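Local coordinates for Atp-dependent DNA ligase (Psychromonas sp., PDB 4D05), which probably seals nicks in DNA at the expense of ATP, as a minimal-type bacterial ligase that passes through an enzyme-adenylate intermediate, at residues T234-G239 against S250-R255. Numbering follows the deposited sequence.
With SO4 (sulfate ion), chain D.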
ATOM      1  N   THR A 234       5.867  18.091  -2.937  1.00  5.50           N
ATOM      2  CA  THR A 234       5.131  16.982  -2.369  1.00  6.30           C
ATOM      3  C   THR A 234       4.677  17.382  -0.979  1.00  7.42           C
ATOM      4  O   THR A 234       5.456  17.951  -0.200  1.00  7.06           O
ATOM      5  CB  THR A 234       6.009  15.742  -2.261  1.00  6.79           C
ATOM      6  OG1 THR A 234       6.312  15.272  -3.580  1.00  9.85           O
ATOM      7  CG2 THR A 234       5.282  14.638  -1.500  1.00  7.03           C
ATOM      8  N   TYR A 235       3.411  17.093  -0.689  1.00  6.05           N
ATOM      9  CA  TYR A 235       2.860  17.309   0.635  1.00  5.05           C
ATOM     10  C   TYR A 235       2.345  15.983   1.166  1.00  6.35           C
ATOM     11  O   TYR A 235       2.105  15.054   0.398  1.00  6.74           O
ATOM     12  CB  TYR A 235       1.765  18.361   0.623  1.00  4.56           C
ATOM     13  CG  TYR A 235       0.550  17.998  -0.180  1.00  5.02           C
ATOM     14  CD1 TYR A 235       0.504  18.245  -1.547  1.00  5.15           C
ATOM     15  CD2 TYR A 235      -0.552  17.438   0.427  1.00  5.75           C
ATOM     16  CE1 TYR A 235      -0.624  17.908  -2.304  1.00  5.08           C
ATOM     17  CE2 TYR A 235      -1.679  17.100  -0.303  1.00  5.72           C
ATOM     18  CZ  TYR A 235      -1.709  17.324  -1.673  1.00  6.07           C
ATOM     19  OH  TYR A 235      -2.855  16.998  -2.391  1.00  8.47           O
ATOM     20  N   ARG A 236       2.196  15.936   2.482  1.00  7.71           N
ATOM     21  CA  ARG A 236       1.779  14.749   3.193  1.00  7.20           C
ATOM     22  C   ARG A 236       0.462  15.066   3.870  1.00  7.15           C
ATOM     23  O   ARG A 236       0.216  16.217   4.263  1.00  8.30           O
ATOM     24  CB  ARG A 236       2.874  14.401   4.206  1.00  8.78           C
ATOM     25  CG  ARG A 236       2.580  13.196   5.054  1.00 11.50           C
ATOM     26  CD  ARG A 236       3.790  12.813   5.845  1.00 13.76           C
ATOM     27  NE  ARG A 236       4.933  12.502   4.986  1.00 15.63           N
ATOM     28  CZ  ARG A 236       6.134  12.169   5.459  1.00 23.84           C
ATOM     29  NH1 ARG A 236       6.361  12.096   6.780  1.00 27.76           N
ATOM     30  NH2 ARG A 236       7.120  11.899   4.624  1.00 25.98           N
ATOM     31  N   PHE A 237      -0.436  14.077   3.950  1.00  7.71           N
ATOM     32  CA  PHE A 237      -1.761  14.320   4.492  1.00  7.84           C
ATOM     33  C   PHE A 237      -2.417  12.998   4.862  1.00  9.27           C
ATOM     34  O   PHE A 237      -1.877  11.945   4.594  1.00 10.40           O
ATOM     35  CB  PHE A 237      -2.620  15.055   3.453  1.00  8.30           C
ATOM     36  CG  PHE A 237      -2.991  14.208   2.265  1.00 10.20           C
ATOM     37  CD1 PHE A 237      -2.087  13.973   1.260  1.00  9.79           C
ATOM     38  CD2 PHE A 237      -4.265  13.639   2.157  1.00 10.85           C
ATOM     39  CE1 PHE A 237      -2.427  13.193   0.159  1.00 10.89           C
ATOM     40  CE2 PHE A 237      -4.611  12.859   1.039  1.00 12.75           C
ATOM     41  CZ  PHE A 237      -3.682  12.651   0.041  1.00 11.56           C
ATOM     42  N   THR A 238      -3.596  13.057   5.433  1.00  9.79           N
ATOM     43  CA  THR A 238      -4.377  11.819   5.567  1.00 12.68           C
ATOM     44  C   THR A 238      -5.874  12.124   5.484  1.00 12.77           C
ATOM     45  O   THR A 238      -6.429  12.794   6.347  1.00 14.30           O
ATOM     46  CB  THR A 238      -3.979  11.032   6.828  1.00 16.90           C
ATOM     47  OG1 THR A 238      -4.711   9.802   6.831  1.00 20.35           O
ATOM     48  CG2 THR A 238      -4.287  11.802   8.095  1.00 15.90           C
ATOM     49  N   GLY A 239      -6.505  11.673   4.405  1.00 14.51           N
ATOM     50  CA  GLY A 239      -7.917  11.932   4.176  1.00 15.44           C
ATOM     51  C   GLY A 239      -8.229  13.362   3.778  1.00 15.08           C
ATOM     52  O   GLY A 239      -7.328  14.153   3.531  1.00 12.27           O
ATOM     53  N   SER A 250       1.070  18.785   5.367  1.00  6.25           N
ATOM     54  CA  SER A 250       2.355  19.335   5.732  1.00  5.81           C
ATOM     55  C   SER A 250       3.285  19.256   4.521  1.00  5.66           C
ATOM     56  O   SER A 250       3.118  18.429   3.643  1.00  6.02           O
ATOM     57  CB  SER A 250       2.951  18.579   6.925  1.00  6.30           C
ATOM     58  OG  SER A 250       3.146  17.226   6.582  1.00  7.62           O
ATOM     59  N   PHE A 251       4.289  20.105   4.526  1.00  5.35           N
ATOM     60  CA  PHE A 251       5.269  20.181   3.458  1.00  4.22           C
ATOM     61  C   PHE A 251       6.266  19.052   3.580  1.00  5.26           C
ATOM     62  O   PHE A 251       6.783  18.804   4.671  1.00  7.08           O
ATOM     63  CB  PHE A 251       6.002  21.524   3.524  1.00  7.62           C
ATOM     64  CG  PHE A 251       7.105  21.680   2.487  1.00  6.45           C
ATOM     65  CD1 PHE A 251       6.791  21.914   1.166  1.00  6.20           C
ATOM     66  CD2 PHE A 251       8.429  21.633   2.849  1.00  7.78           C
ATOM     67  CE1 PHE A 251       7.796  22.050   0.220  1.00  7.93           C
ATOM     68  CE2 PHE A 251       9.435  21.782   1.910  1.00  8.22           C
ATOM     69  CZ  PHE A 251       9.124  21.995   0.610  1.00  8.13           C
ATOM     70  N   VAL A 252       6.535  18.378   2.467  1.00  7.46           N
ATOM     71  CA  VAL A 252       7.600  17.377   2.414  1.00  6.96           C
ATOM     72  C   VAL A 252       8.836  17.961   1.732  1.00  6.74           C
ATOM     73  O   VAL A 252       9.822  18.238   2.402  1.00  8.83           O
ATOM     74  CB  VAL A 252       7.161  16.089   1.735  1.00  6.07           C
ATOM     75  CG1 VAL A 252       8.257  15.037   1.819  1.00  6.78           C
ATOM     76  CG2 VAL A 252       5.942  15.541   2.438  1.00  6.54           C
ATOM     77  N   ARG A 253       8.783  18.158   0.414  1.00  5.11           N
ATOM     78  CA  ARG A 253       9.970  18.581  -0.330  1.00  6.44           C
ATOM     79  C   ARG A 253       9.614  19.026  -1.729  1.00  6.58           C
ATOM     80  O   ARG A 253       8.525  18.723  -2.244  1.00  8.56           O
ATOM     81  CB  ARG A 253      11.003  17.451  -0.412  1.00  8.44           C
ATOM     82  CG  ARG A 253      10.561  16.308  -1.304  1.00  8.93           C
ATOM     83  CD  ARG A 253      11.413  15.086  -1.032  1.00 10.56           C
ATOM     84  NE  ARG A 253      11.063  13.892  -1.794  1.00 11.05           N
ATOM     85  CZ  ARG A 253      11.541  13.582  -3.000  1.00 14.58           C
ATOM     86  NH1 ARG A 253      12.401  14.388  -3.628  1.00 16.48           N
ATOM     87  NH2 ARG A 253      11.161  12.437  -3.579  1.00 15.90           N
ATOM     88  N   ILE A 254      10.525  19.795  -2.318  1.00  6.09           N
ATOM     89  CA  ILE A 254      10.419  20.205  -3.710  1.00  7.22           C
ATOM     90  C   ILE A 254      10.754  19.056  -4.652  1.00  8.15           C
ATOM     91  O   ILE A 254      11.738  18.342  -4.447  1.00  9.85           O
ATOM     92  CB  ILE A 254      11.402  21.359  -3.962  1.00  7.26           C
ATOM     93  CG1 ILE A 254      11.024  22.559  -3.079  1.00  8.33           C
ATOM     94  CG2 ILE A 254      11.445  21.725  -5.437  1.00  8.56           C
ATOM     95  CD1 ILE A 254      12.078  23.650  -3.030  1.00  9.35           C
ATOM     96  N   ARG A 255       9.959  18.929  -5.706  1.00  8.03           N
ATOM     97  CA  ARG A 255      10.204  17.952  -6.764  1.00  8.61           C
ATOM     98  C   ARG A 255      10.739  18.563  -8.044  1.00  8.26           C
ATOM     99  O   ARG A 255      11.695  18.059  -8.635  1.00  8.77           O
ATOM    100  CB  ARG A 255       8.921  17.225  -7.097  1.00  7.92           C
ATOM    101  CG  ARG A 255       8.253  16.547  -5.893  1.00 11.60           C
ATOM    102  CD  ARG A 255       9.194  15.613  -5.139  1.00 11.43           C
ATOM    103  NE  ARG A 255       9.512  14.412  -5.901  1.00 11.79           N
ATOM    104  CZ  ARG A 255       8.834  13.271  -5.824  1.00 12.08           C
ATOM    105  NH1 ARG A 255       7.757  13.164  -5.045  1.00 14.68           N
ATOM    106  NH2 ARG A 255       9.233  12.219  -6.524  1.00 12.79           N
TER
HETATM  107  S   SO4 D1259      12.792  12.736  -7.187  1.00 22.64           S
HETATM  108  O1  SO4 D1259      13.007  11.793  -6.069  1.00 24.74           O
HETATM  109  O2  SO4 D1259      11.724  12.218  -8.071  1.00 22.61           O
HETATM  110  O3  SO4 D1259      12.365  14.100  -6.759  1.00 22.57           O
HETATM  111  O4  SO4 D1259      14.032  12.873  -7.972  1.00 24.18           O
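The guanidinium planes of R253 and R255 lie face over face, with R253 NH2 3.3 Å above the plane of R255 and over its centre, and R255 NE over the R253 plane, offset toward its rim. One face of the F251 ring takes R253 N, 3.8 Å above its centre. These groups belong to the OB-like domain, where antiparallel strands 232-237 and 250-256 pair at one side of a five-stranded sheet, interrupted by a classic beta bulge.

Arginine suits both positions because its N-H groups can serve different partners along its edges. A sulfate, probably from the crystallisation liquor, accepts from R253 NH1 and NH2 and from R255 NE and NH2; an anion so gripped should offset the repulsion between two cations lying so close. Another edge of R255 turns to T234, whose OG1 lies almost in the guanidinium plane, 2.9 Å from NH1. Bends at chi2 and chi3 fold the R255 chain back over the threonine, whose hydroxyl can accept from R255 while also hydrogen-bonding E182.

At the bulge two residues, V252 and R253, stand opposite the single T234. V252 leaves the extended conformation (psi -72°), so T234 O takes a bond from V252 N (2.9 Å) and a weak one from R253 N (3.4 Å). T234 N answers with a nearly straight bond to R253 O, 172° at the hydrogen. Beyond, R236 and S250 exchange two backbone bonds.

Valine's compact branches pack beside T234 CG2, and V252 CG2 meets R236 CB at 3.7 Å. R236 crosses the valine at about a right angle and makes a cation-pi contact with F178. On the other face, Y235 and F251 give the domain interior broad apolar rings, meeting F212 edge-to-face and stacking on F218 respectively. Between them the backbones draw close, with Y235 CA 3.2 Å from S250 O in a C-H...O contact.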